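Local coordinates for protein putative esterase/lipase/thioesterase (PDB 2PBL) that probably hydrolyses ester or thioester bonds as an alpha/beta hydrolase, though its natural substrate is not known, at residues Arg40-Tyr45 with Lys52-Leu57; Gly60-Leu65 with Gly93-Met98; Ser167-Leu172 with Pro217-Gln222; Val209-Ala214 with His234-Glu239. One frame throughout, in Å; residues are numbered along the deposited sequence.

Interaction 1 of 4, residues Arg40-Tyr45 with Lys52-Leu57; sequences RLNLSY and KFDLFL
Leu43 leans over Phe53 where the two antiparallel strands of a beta hairpin run side by side. Its CB lies over one face of the ring, 3.9 Å from the Phe53 centroid, in a CH-pi contact displaced toward the rim. CG, anti to the carbonyl carbon (chi1 -65°), is 4.0 Å from Phe53 O. Beyond it CD1 passes ring atoms CE2 and CZ of Phe53 and ends 3.9 Å from Leu55 CB. Arg40 lies alongside Leu55, pointing the same way, and its NH1 goes on to a salt bridge with Glu126. Asn42 and Leu43 both face Phe53, a G1 beta bulge in which Asn42 has positive phi (53°). Leu43 N bonds Phe53 O at 2.8 Å, while Asn42 N turns to the Asp54 carboxylate, meeting OD1 at 2.8 Å nearly along its C-O axis. Leu41 CD2 rests against the same carboxylate, 3.6 Å from Asp54 CG. At the turn end, Lys52 NZ donates to a water that in turn donates to Asn42 O and also binds Ser44 OG. Asp54 OD1 thus takes a neutral backbone N-H as well as a salt bridge from Lys79, an environment that would probably favour the ionised carboxylate at the bulge.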
loop_
_atom_site.group_PDB
_atom_site.type_symbol
_atom_site.label_atom_id
_atom_site.label_comp_id
_atom_site.label_asym_id
_atom_site.label_seq_id
_atom_site.Cartn_x
_atom_site.Cartn_y
_atom_site.Cartn_z
ATOM N N ARG A 40 -10.484 -16.132 2.641
ATOM C CA ARG A 40 -11.675 -15.773 1.849
ATOM C C ARG A 40 -11.210 -15.017 0.573
ATOM O O ARG A 40 -11.039 -13.800 0.573
ATOM C CB ARG A 40 -12.613 -14.926 2.679
ATOM C CG ARG A 40 -13.193 -15.643 3.877
ATOM C CD ARG A 40 -14.137 -14.709 4.696
ATOM N NE ARG A 40 -15.250 -14.167 3.897
ATOM C CZ ARG A 40 -16.103 -13.231 4.317
ATOM N NH1 ARG A 40 -15.998 -12.711 5.541
ATOM N NH2 ARG A 40 -17.071 -12.816 3.511
ATOM N N LEU A 41 -10.997 -15.742 -0.512
ATOM C CA LEU A 41 -10.400 -15.135 -1.687
ATOM C C LEU A 41 -11.395 -14.465 -2.619
ATOM O O LEU A 41 -12.564 -14.828 -2.646
ATOM C CB LEU A 41 -9.621 -16.190 -2.466
ATOM C CG LEU A 41 -8.559 -16.961 -1.679
ATOM C CD1 LEU A 41 -7.896 -17.973 -2.582
ATOM C CD2 LEU A 41 -7.523 -16.044 -1.100
ATOM N N ASN A 42 -10.931 -13.473 -3.374
ATOM C CA ASN A 42 -11.770 -12.870 -4.403
ATOM C C ASN A 42 -13.146 -12.373 -4.005
ATOM O O ASN A 42 -14.143 -12.536 -4.732
ATOM C CB ASN A 42 -11.845 -13.831 -5.601
ATOM C CG ASN A 42 -10.507 -14.023 -6.211
ATOM O OD1 ASN A 42 -9.906 -13.063 -6.706
ATOM N ND2 ASN A 42 -9.981 -15.239 -6.131
ATOM N N LEU A 43 -13.197 -11.727 -2.857
ATOM C CA LEU A 43 -14.406 -11.082 -2.434
ATOM C C LEU A 43 -14.521 -9.827 -3.299
ATOM O O LEU A 43 -13.527 -9.195 -3.587
ATOM C CB LEU A 43 -14.334 -10.739 -0.963
ATOM C CG LEU A 43 -14.266 -11.880 0.056
ATOM C CD1 LEU A 43 -14.329 -11.327 1.491
ATOM C CD2 LEU A 43 -15.368 -12.924 -0.170
ATOM N N SER A 44 -15.729 -9.478 -3.728
ATOM C CA SER A 44 -15.920 -8.318 -4.586
ATOM C C SER A 44 -16.101 -7.037 -3.813
ATOM O O SER A 44 -16.748 -7.021 -2.772
ATOM C CB SER A 44 -17.156 -8.465 -5.506
ATOM O OG SER A 44 -16.854 -9.239 -6.653
ATOM N N TYR A 45 -15.506 -5.964 -4.313
ATOM C CA TYR A 45 -15.817 -4.630 -3.788
ATOM C C TYR A 45 -16.441 -3.788 -4.904
ATOM O O TYR A 45 -16.887 -2.665 -4.677
ATOM C CB TYR A 45 -14.617 -3.918 -3.150
ATOM C CG TYR A 45 -13.485 -3.507 -4.090
ATOM C CD1 TYR A 45 -13.572 -2.340 -4.868
ATOM C CD2 TYR A 45 -12.317 -4.249 -4.165
ATOM C CE1 TYR A 45 -12.556 -1.963 -5.697
ATOM C CE2 TYR A 45 -11.267 -3.852 -4.989
ATOM C CZ TYR A 45 -11.385 -2.735 -5.752
ATOM O OH TYR A 45 -10.325 -2.401 -6.552
ATOM N N LYS A 52 -11.638 -6.787 -6.640
ATOM C CA LYS A 52 -11.678 -7.884 -5.723
ATOM C C LYS A 52 -10.648 -7.696 -4.635
ATOM O O LYS A 52 -9.665 -6.993 -4.867
ATOM C CB LYS A 52 -11.248 -9.152 -6.446
ATOM C CG LYS A 52 -11.953 -9.487 -7.733
ATOM C CD LYS A 52 -13.305 -10.039 -7.512
ATOM C CE LYS A 52 -13.888 -10.446 -8.879
ATOM N NZ LYS A 52 -15.313 -10.783 -8.817
ATOM N N PHE A 53 -10.892 -8.330 -3.489
ATOM C CA PHE A 53 -9.944 -8.399 -2.399
ATOM C C PHE A 53 -9.970 -9.757 -1.743
ATOM O O PHE A 53 -10.966 -10.486 -1.800
ATOM C CB PHE A 53 -10.149 -7.302 -1.342
ATOM C CG PHE A 53 -11.423 -7.411 -0.535
ATOM C CD1 PHE A 53 -12.641 -6.967 -1.042
ATOM C CD2 PHE A 53 -11.393 -7.871 0.767
ATOM C CE1 PHE A 53 -13.802 -7.072 -0.292
ATOM C CE2 PHE A 53 -12.550 -7.944 1.545
ATOM C CZ PHE A 53 -13.759 -7.525 1.005
ATOM N N ASP A 54 -8.824 -10.097 -1.167
ATOM C CA ASP A 54 -8.668 -11.302 -0.401
ATOM C C ASP A 54 -8.761 -10.881 1.080
ATOM O O ASP A 54 -8.309 -9.802 1.487
ATOM C CB ASP A 54 -7.351 -11.994 -0.697
ATOM C CG ASP A 54 -7.288 -12.622 -2.110
ATOM O OD1 ASP A 54 -8.314 -12.836 -2.797
ATOM O OD2 ASP A 54 -6.158 -12.902 -2.534
ATOM N N LEU A 55 -9.429 -11.715 1.851
ATOM C CA LEU A 55 -9.594 -11.520 3.274
ATOM C C LEU A 55 -9.092 -12.758 4.017
ATOM O O LEU A 55 -9.629 -13.874 3.867
ATOM C CB LEU A 55 -11.039 -11.226 3.619
ATOM C CG LEU A 55 -11.353 -10.863 5.056
ATOM C CD1 LEU A 55 -10.592 -9.601 5.526
ATOM C CD2 LEU A 55 -12.849 -10.624 5.165
ATOM N N PHE A 56 -8.038 -12.535 4.780
ATOM C CA PHE A 56 -7.403 -13.561 5.584
ATOM C C PHE A 56 -7.803 -13.371 7.039
ATOM O O PHE A 56 -7.544 -12.328 7.642
ATOM C CB PHE A 56 -5.879 -13.560 5.400
ATOM C CG PHE A 56 -5.477 -13.659 3.958
ATOM C CD1 PHE A 56 -5.726 -14.820 3.246
ATOM C CD2 PHE A 56 -4.935 -12.572 3.289
ATOM C CE1 PHE A 56 -5.434 -14.893 1.909
ATOM C CE2 PHE A 56 -4.643 -12.654 1.936
ATOM C CZ PHE A 56 -4.879 -13.811 1.268
ATOM N N LEU A 57 -8.381 -14.425 7.611
ATOM C CA LEU A 57 -8.910 -14.385 8.972
ATOM C C LEU A 57 -7.972 -15.057 9.924
ATOM O O LEU A 57 -7.395 -16.101 9.552
ATOM C CB LEU A 57 -10.230 -15.144 9.028
ATOM C CG LEU A 57 -11.281 -14.624 8.055
ATOM C CD1 LEU A 57 -12.473 -15.508 8.016
ATOM C CD2 LEU A 57 -11.691 -13.197 8.376
HETATM O O HOH W 1 -16.169 -11.697 -6.242
#

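Interaction 2 of 4, residues Gly60-Leu65 with Gly93-Met98; sequences GTPVGL and GWAVAM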
loop_
_atom_site.group_PDB
_atom_site.type_symbol
_atom_site.label_atom_id
_atom_site.label_comp_id
_atom_site.label_asym_id
_atom_site.label_seq_id
_atom_site.Cartn_x
_atom_site.Cartn_y
_atom_site.Cartn_z
ATOM N N GLY A 60 -8.793 -16.683 16.102
ATOM C CA GLY A 60 -9.877 -16.253 17.005
ATOM C C GLY A 60 -10.702 -15.113 16.420
ATOM O O GLY A 60 -10.661 -14.841 15.221
ATOM N N THR A 61 -11.456 -14.452 17.280
ATOM C CA THR A 61 -12.184 -13.229 16.920
ATOM C C THR A 61 -11.164 -12.142 16.544
ATOM O O THR A 61 -10.237 -11.867 17.288
ATOM C CB THR A 61 -13.002 -12.733 18.086
ATOM O OG1 THR A 61 -14.011 -13.706 18.375
ATOM C CG2 THR A 61 -13.667 -11.399 17.749
ATOM N N PRO A 62 -11.279 -11.589 15.353
ATOM C CA PRO A 62 -10.292 -10.585 14.973
ATOM C C PRO A 62 -10.265 -9.380 15.904
ATOM O O PRO A 62 -11.323 -8.919 16.345
ATOM C CB PRO A 62 -10.737 -10.199 13.548
ATOM C CG PRO A 62 -11.532 -11.336 13.076
ATOM C CD PRO A 62 -12.226 -11.872 14.264
ATOM N N VAL A 63 -9.068 -8.909 16.234
ATOM C CA VAL A 63 -8.907 -7.726 17.055
ATOM C C VAL A 63 -9.120 -6.449 16.234
ATOM O O VAL A 63 -9.132 -5.325 16.786
ATOM C CB VAL A 63 -7.490 -7.610 17.721
ATOM C CG1 VAL A 63 -7.155 -8.841 18.540
ATOM C CG2 VAL A 63 -6.405 -7.325 16.723
ATOM N N GLY A 64 -9.221 -6.611 14.916
ATOM C CA GLY A 64 -9.369 -5.501 14.027
ATOM C C GLY A 64 -8.995 -5.897 12.619
ATOM O O GLY A 64 -8.670 -7.074 12.338
ATOM N N LEU A 65 -8.983 -4.882 11.756
ATOM C CA LEU A 65 -8.715 -5.046 10.339
ATOM C C LEU A 65 -7.484 -4.325 9.859
ATOM O O LEU A 65 -7.312 -3.128 10.109
ATOM C CB LEU A 65 -9.890 -4.491 9.525
ATOM C CG LEU A 65 -9.697 -4.365 8.024
ATOM C CD1 LEU A 65 -9.549 -5.761 7.374
ATOM C CD2 LEU A 65 -10.838 -3.627 7.384
ATOM N N GLY A 93 -3.664 -11.417 15.705
ATOM C CA GLY A 93 -5.118 -11.446 15.762
ATOM C C GLY A 93 -5.880 -10.507 14.846
ATOM O O GLY A 93 -7.082 -10.361 15.005
ATOM N N TRP A 94 -5.194 -9.898 13.876
ATOM C CA TRP A 94 -5.833 -9.016 12.908
ATOM C C TRP A 94 -6.313 -9.793 11.698
ATOM O O TRP A 94 -5.639 -10.725 11.235
ATOM C CB TRP A 94 -4.825 -7.982 12.409
ATOM C CG TRP A 94 -4.444 -7.029 13.475
ATOM C CD1 TRP A 94 -3.591 -7.267 14.494
ATOM C CD2 TRP A 94 -4.956 -5.716 13.673
ATOM N NE1 TRP A 94 -3.506 -6.183 15.320
ATOM C CE2 TRP A 94 -4.325 -5.198 14.833
ATOM C CE3 TRP A 94 -5.863 -4.905 12.970
ATOM C CZ2 TRP A 94 -4.602 -3.930 15.329
ATOM C CZ3 TRP A 94 -6.115 -3.637 13.452
ATOM C CH2 TRP A 94 -5.509 -3.162 14.627
ATOM N N ALA A 95 -7.470 -9.413 11.178
ATOM C CA ALA A 95 -7.894 -9.923 9.866
ATOM C C ALA A 95 -7.129 -9.076 8.868
ATOM O O ALA A 95 -6.825 -7.926 9.130
ATOM C CB ALA A 95 -9.373 -9.783 9.644
ATOM N N VAL A 96 -6.807 -9.623 7.713
ATOM C CA VAL A 96 -6.009 -8.870 6.763
ATOM C C VAL A 96 -6.632 -8.833 5.374
ATOM O O VAL A 96 -6.872 -9.874 4.769
ATOM C CB VAL A 96 -4.557 -9.470 6.694
ATOM C CG1 VAL A 96 -3.718 -8.749 5.648
ATOM C CG2 VAL A 96 -3.909 -9.406 8.071
ATOM N N ALA A 97 -6.878 -7.625 4.858
ATOM C CA ALA A 97 -7.461 -7.482 3.552
ATOM C C ALA A 97 -6.420 -7.003 2.563
ATOM O O ALA A 97 -5.666 -6.087 2.878
ATOM C CB ALA A 97 -8.655 -6.482 3.591
HETATM N N MSE A 98 -6.478 -7.507 1.338
HETATM C CA MSE A 98 -5.581 -7.099 0.275
HETATM C C MSE A 98 -6.315 -6.860 -1.039
HETATM O O MSE A 98 -6.704 -7.777 -1.704
HETATM C CB MSE A 98 -4.463 -8.119 0.087
HETATM C CG MSE A 98 -3.464 -8.035 1.208
HETATM SE SE MSE A 98 -1.971 -9.290 0.958
HETATM C CE MSE A 98 -0.949 -8.932 2.507
HETATM O O HOH W 2 -7.802 -12.933 17.256
#
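Leu65 pairs in parallel with Ala95, and two backbone bonds join the segments: Val63 N to Gly93 O at 2.8 Å and Ala95 N to Gly64 O at 2.9 Å. Gly93, at positive phi, ends the preceding helix in a Schellman motif. Val63 and Trp94 cross at about a right angle: methyl CG2 of Val63 stands over the indole, 3.4 Å from the centroid of its five-membered ring and 10° off the normal, a close CH-pi contact. Farther along the indole, Trp94 CE3 comes within 3.3 Å of Gly64 C, where a beta carbon on Gly64 would collide with CZ3. An alanine in place of Trp94 would probably leave the Val63 methyl without its aromatic platform and open a gap beside the Gly64 backbone. Away from the indole, Pro62 CB in the loop before the strand meets Ala95 CB at 4.2 Å, and Leu65 CD1 reaches Ala97 CB at 4.0 Å. The contact closes a beta-alpha-beta unit: Trp94 touches Ala89 of helix 87-91, whereas Leu65 and Ala97 both pack on Ala123 of helix 109-126. Leu65 also bonds through its backbone to Pro130 and Val132, and strand 94-99 has strand 52-56 on its other side.

Interaction 3 of 4, residues Ser167-Leu172 with Pro217-Gln222; sequences SPLSDL and PAFLDQ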
loop_
_atom_site.group_PDB
_atom_site.type_symbol
_atom_site.label_atom_id
_atom_site.label_comp_id
_atom_site.label_asym_id
_atom_site.label_seq_id
_atom_site.Cartn_x
_atom_site.Cartn_y
_atom_site.Cartn_z
ATOM N N SER A 167 7.619 3.186 1.794
ATOM C CA SER A 167 8.250 3.675 0.577
ATOM C C SER A 167 7.205 4.316 -0.342
ATOM O O SER A 167 7.103 3.988 -1.529
ATOM C CB SER A 167 8.953 2.518 -0.111
ATOM O OG SER A 167 9.712 1.764 0.844
ATOM N N PRO A 168 6.442 5.294 0.199
ATOM C CA PRO A 168 5.384 5.893 -0.592
ATOM C C PRO A 168 5.803 6.909 -1.686
ATOM O O PRO A 168 6.888 7.521 -1.652
ATOM C CB PRO A 168 4.600 6.689 0.458
ATOM C CG PRO A 168 5.700 7.125 1.434
ATOM C CD PRO A 168 6.507 5.854 1.566
ATOM N N LEU A 169 4.928 7.046 -2.659
ATOM C CA LEU A 169 4.977 8.189 -3.571
ATOM C C LEU A 169 4.054 9.244 -2.950
ATOM O O LEU A 169 2.812 9.053 -2.942
ATOM C CB LEU A 169 4.507 7.782 -4.954
ATOM C CG LEU A 169 5.597 6.796 -5.442
ATOM C CD1 LEU A 169 5.122 5.666 -6.266
ATOM C CD2 LEU A 169 6.683 7.618 -6.137
ATOM N N SER A 170 4.626 10.370 -2.507
ATOM C CA SER A 170 3.867 11.422 -1.822
ATOM C C SER A 170 3.610 12.683 -2.630
ATOM O O SER A 170 2.687 13.466 -2.322
ATOM C CB SER A 170 4.553 11.789 -0.518
ATOM O OG SER A 170 5.826 12.350 -0.755
ATOM N N ASP A 171 4.436 12.858 -3.663
ATOM C CA ASP A 171 4.361 13.984 -4.538
ATOM C C ASP A 171 4.443 13.351 -5.904
ATOM O O ASP A 171 5.461 12.708 -6.257
ATOM C CB ASP A 171 5.533 14.913 -4.247
ATOM C CG ASP A 171 5.456 16.219 -5.031
ATOM O OD1 ASP A 171 4.657 16.330 -5.982
ATOM O OD2 ASP A 171 6.222 17.121 -4.690
ATOM N N LEU A 172 3.344 13.419 -6.648
ATOM C CA LEU A 172 3.356 12.849 -7.981
ATOM C C LEU A 172 3.912 13.773 -9.076
ATOM O O LEU A 172 4.101 13.319 -10.193
ATOM C CB LEU A 172 1.955 12.391 -8.356
ATOM C CG LEU A 172 1.276 11.428 -7.359
ATOM C CD1 LEU A 172 -0.026 10.858 -8.024
ATOM C CD2 LEU A 172 2.161 10.305 -6.899
ATOM N N PRO A 217 17.562 7.419 -3.948
ATOM C CA PRO A 217 17.409 8.762 -3.411
ATOM C C PRO A 217 15.990 9.362 -3.574
ATOM O O PRO A 217 15.497 10.019 -2.643
ATOM C CB PRO A 217 18.420 9.556 -4.239
ATOM C CG PRO A 217 19.492 8.607 -4.450
ATOM C CD PRO A 217 18.835 7.305 -4.709
ATOM N N ALA A 218 15.382 9.139 -4.737
ATOM C CA ALA A 218 14.007 9.613 -5.034
ATOM C C ALA A 218 13.000 9.113 -3.969
ATOM O O ALA A 218 12.132 9.860 -3.529
ATOM C CB ALA A 218 13.595 9.121 -6.376
ATOM N N PHE A 219 13.111 7.853 -3.577
ATOM C CA PHE A 219 12.210 7.293 -2.551
ATOM C C PHE A 219 12.486 7.805 -1.153
ATOM O O PHE A 219 11.547 7.966 -0.366
ATOM C CB PHE A 219 12.111 5.775 -2.617
ATOM C CG PHE A 219 11.203 5.318 -3.718
ATOM C CD1 PHE A 219 11.680 5.156 -5.024
ATOM C CD2 PHE A 219 9.848 5.143 -3.486
ATOM C CE1 PHE A 219 10.824 4.761 -6.038
ATOM C CE2 PHE A 219 8.985 4.790 -4.519
ATOM C CZ PHE A 219 9.464 4.587 -5.779
ATOM N N LEU A 220 13.753 8.034 -0.825
ATOM C CA LEU A 220 14.080 8.654 0.431
ATOM C C LEU A 220 13.500 10.071 0.474
ATOM O O LEU A 220 12.976 10.520 1.513
ATOM C CB LEU A 220 15.610 8.668 0.641
ATOM C CG LEU A 220 16.237 7.303 0.865
ATOM C CD1 LEU A 220 17.757 7.441 0.894
ATOM C CD2 LEU A 220 15.732 6.681 2.150
ATOM N N ASP A 221 13.551 10.767 -0.655
ATOM C CA ASP A 221 12.985 12.110 -0.760
ATOM C C ASP A 221 11.442 12.088 -0.627
ATOM O O ASP A 221 10.860 12.834 0.152
ATOM C CB ASP A 221 13.372 12.762 -2.095
ATOM C CG ASP A 221 14.869 13.033 -2.191
ATOM O OD1 ASP A 221 15.527 12.904 -1.141
ATOM O OD2 ASP A 221 15.385 13.314 -3.307
ATOM N N GLN A 222 10.821 11.213 -1.393
ATOM C CA GLN A 222 9.373 11.040 -1.343
ATOM C C GLN A 222 8.905 10.784 0.109
ATOM O O GLN A 222 7.868 11.290 0.527
ATOM C CB GLN A 222 8.944 9.885 -2.265
ATOM C CG GLN A 222 9.031 10.176 -3.762
ATOM C CD GLN A 222 7.916 11.053 -4.286
ATOM O OE1 GLN A 222 6.989 11.418 -3.565
ATOM N NE2 GLN A 222 8.020 11.422 -5.552
HETATM O O HOH W 3 9.227 6.852 -0.229
#
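Gln222 OE1 is gripped by two successive backbone N-H groups, Ser170 N at 2.8 Å and Asp171 N at 2.9 Å. The Asp171 donor lies in the carbonyl plane on a lone pair, whereas that of Ser170 stands above the plane, 40° out of it. The other end of the same amide answers in kind: Gln222 NE2 donates to Asp171 O at 2.9 Å, with that oxygen close to the amide plane. A bend at chi2 (-76°) places CD beside the loop, and the three bonds, with a fourth from NE2 to Tyr8 OH, fix the rotation of the amide. Ser170 OG adds a short bond of 2.6 Å to Gln222 O, also on a lone pair. A leucine in place of Gln222 would probably leave Ser170 N, Asp171 N and Asp171 O without their side-chain partner in a buried setting. One turn earlier, Phe219 presents its ring edge to Ser167 O, 3.6 Å from CD2, while Leu169 CD2 approaches CE2 of Phe219 at 4.0 Å. A water donates to both Pro168 O and Phe219 O. Around this join lie Glu215, bonded to Ser167 OG, and His242, whose ring meets that of Phe219. Together with Ser137, which probably sits on a nucleophile elbow, they are consistent with the Ser-His-acid triad of an alpha/beta hydrolase, and the contact would form part of its surround.

Interaction 4 of 4, residues Val209-Ala214 with His234-Glu239; sequences VWVGGA and HVIAFE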
loop_
_atom_site.group_PDB
_atom_site.type_symbol
_atom_site.label_atom_id
_atom_site.label_comp_id
_atom_site.label_asym_id
_atom_site.label_seq_id
_atom_site.Cartn_x
_atom_site.Cartn_y
_atom_site.Cartn_z
ATOM N N VAL A 209 5.893 6.965 8.258
ATOM C CA VAL A 209 6.467 6.742 6.940
ATOM C C VAL A 209 7.684 5.845 7.126
ATOM O O VAL A 209 8.617 6.136 7.874
ATOM C CB VAL A 209 6.809 8.044 6.226
ATOM C CG1 VAL A 209 7.285 7.751 4.788
ATOM C CG2 VAL A 209 5.609 8.957 6.228
ATOM N N TRP A 210 7.630 4.715 6.452
ATOM C CA TRP A 210 8.630 3.671 6.601
ATOM C C TRP A 210 9.336 3.537 5.267
ATOM O O TRP A 210 8.727 3.252 4.262
ATOM C CB TRP A 210 7.904 2.381 7.006
ATOM C CG TRP A 210 8.776 1.291 7.417
ATOM C CD1 TRP A 210 9.594 0.545 6.607
ATOM C CD2 TRP A 210 8.990 0.831 8.747
ATOM N NE1 TRP A 210 10.278 -0.363 7.361
ATOM C CE2 TRP A 210 9.941 -0.201 8.679
ATOM C CE3 TRP A 210 8.464 1.191 9.999
ATOM C CZ2 TRP A 210 10.367 -0.914 9.816
ATOM C CZ3 TRP A 210 8.899 0.505 11.124
ATOM C CH2 TRP A 210 9.827 -0.553 11.020
ATOM N N VAL A 211 10.645 3.706 5.258
ATOM C CA VAL A 211 11.378 3.623 3.994
ATOM C C VAL A 211 12.706 2.914 4.173
ATOM O O VAL A 211 13.299 2.989 5.223
ATOM C CB VAL A 211 11.563 5.041 3.418
ATOM C CG1 VAL A 211 12.464 5.908 4.291
ATOM C CG2 VAL A 211 12.079 4.987 1.994
ATOM N N GLY A 212 13.167 2.216 3.147
ATOM C CA GLY A 212 14.426 1.498 3.260
ATOM C C GLY A 212 15.642 2.389 3.122
ATOM O O GLY A 212 15.711 3.246 2.236
ATOM N N GLY A 213 16.605 2.193 4.020
ATOM C CA GLY A 213 17.837 2.972 4.047
ATOM C C GLY A 213 18.692 2.939 2.783
ATOM O O GLY A 213 19.354 3.925 2.449
ATOM N N ALA A 214 18.648 1.820 2.089
ATOM C CA ALA A 214 19.402 1.623 0.858
ATOM C C ALA A 214 18.566 1.912 -0.368
ATOM O O ALA A 214 18.925 1.467 -1.436
ATOM C CB ALA A 214 19.928 0.159 0.804
ATOM N N HIS A 234 8.753 8.852 11.245
ATOM C CA HIS A 234 9.613 8.465 10.150
ATOM C C HIS A 234 10.584 7.404 10.589
ATOM O O HIS A 234 11.331 7.639 11.501
ATOM C CB HIS A 234 10.394 9.708 9.708
ATOM C CG HIS A 234 11.197 9.525 8.453
ATOM N ND1 HIS A 234 12.135 10.454 8.046
ATOM C CD2 HIS A 234 11.147 8.578 7.470
ATOM C CE1 HIS A 234 12.643 10.080 6.884
ATOM N NE2 HIS A 234 12.064 8.951 6.509
ATOM N N VAL A 235 10.560 6.258 9.902
ATOM C CA VAL A 235 11.476 5.152 10.128
ATOM C C VAL A 235 12.299 4.826 8.873
ATOM O O VAL A 235 11.739 4.595 7.775
ATOM C CB VAL A 235 10.760 3.904 10.566
ATOM C CG1 VAL A 235 11.768 2.743 10.706
ATOM C CG2 VAL A 235 10.045 4.127 11.919
ATOM N N ILE A 236 13.625 4.786 9.038
ATOM C CA ILE A 236 14.512 4.331 7.951
ATOM C C ILE A 236 14.998 2.909 8.303
ATOM O O ILE A 236 15.761 2.720 9.258
ATOM C CB ILE A 236 15.655 5.299 7.742
ATOM C CG1 ILE A 236 15.073 6.638 7.331
ATOM C CG2 ILE A 236 16.610 4.821 6.622
ATOM C CD1 ILE A 236 16.082 7.644 7.143
ATOM N N ALA A 237 14.528 1.904 7.566
ATOM C CA ALA A 237 14.859 0.507 7.829
ATOM C C ALA A 237 16.292 0.195 7.363
ATOM O O ALA A 237 16.604 0.298 6.163
ATOM C CB ALA A 237 13.870 -0.396 7.111
ATOM N N PHE A 238 17.153 -0.162 8.318
ATOM C CA PHE A 238 18.582 -0.393 8.035
ATOM C C PHE A 238 18.867 -1.249 6.800
ATOM O O PHE A 238 18.467 -2.401 6.722
ATOM C CB PHE A 238 19.256 -0.999 9.246
ATOM C CG PHE A 238 20.711 -1.277 9.032
ATOM C CD1 PHE A 238 21.637 -0.229 9.089
ATOM C CD2 PHE A 238 21.159 -2.576 8.768
ATOM C CE1 PHE A 238 23.009 -0.474 8.890
ATOM C CE2 PHE A 238 22.525 -2.830 8.566
ATOM C CZ PHE A 238 23.448 -1.773 8.629
ATOM N N GLU A 239 19.542 -0.648 5.827
ATOM C CA GLU A 239 19.994 -1.313 4.590
ATOM C C GLU A 239 18.938 -1.976 3.732
ATOM O O GLU A 239 19.266 -2.706 2.825
ATOM C CB GLU A 239 21.137 -2.294 4.887
ATOM C CG GLU A 239 22.365 -1.628 5.423
ATOM C CD GLU A 239 23.016 -0.615 4.490
ATOM O OE1 GLU A 239 22.665 -0.548 3.304
ATOM O OE2 GLU A 239 23.927 0.110 4.950
#
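Trp210 is overlapped by Val235, which lies alongside it and points the same way: CG1 of Val235 sits 3.6 Å from the centroid of the six-membered ring, 8° off the normal, as a CH-pi contact. CG of Trp210 is anti to the backbone N (chi1 -170°), which starts the indole out on the Val235 side, and its NE1 comes within 3.6 Å of Ala237 CB. Among the residues on the other face of the sheet, His234 turns its ring edge to the neighbouring strand, with CD2 3.5 Å from Val209 O in the ring plane and NE2 3.8 Å from Val211 CG1. Ile236 CG2 reaches Gly213 CA at 3.4 Å, close enough that a beta carbon on Gly213 would be tight. Between these faces runs a regular parallel pairing. Val209 O receives Val235 N at 2.8 Å, Val235 O receives Val211 N, Val211 O receives Ala237 N, and Ala237 O receives Gly213 N at 2.9 Å. Helix 217-230 covers Val209 and Val211, while helix 255-261 packs on Trp210. This is a beta-alpha-beta crossover at the edge of the alpha/beta hydrolase sheet; just past its inner strand, Glu215 bonds Gly212 N, the place where the family carries its triad acid.

In the fold
From the N terminus, interaction 1 closes a short hairpin that forms one margin of the sheet. The chain then enters interaction 2, in series with it, where the crossover through helix 87-91 brings strand 94-99 between strands 52-56 and 64-69. Backbone bonds from Phe56 O to Val96 N and from Asp54 O to Met98 N fuse the two. Interactions 3 and 4 cross: 167-172, 209-214, 217-222 and 234-239 alternate along the chain, so the loop after strand 160-166 and the last crossover are bound together, with Ser167 N probably bonded to Trp210 O. Interactions 1 and 4 hold opposite ends of the same sheet, their centres about 30 Å apart.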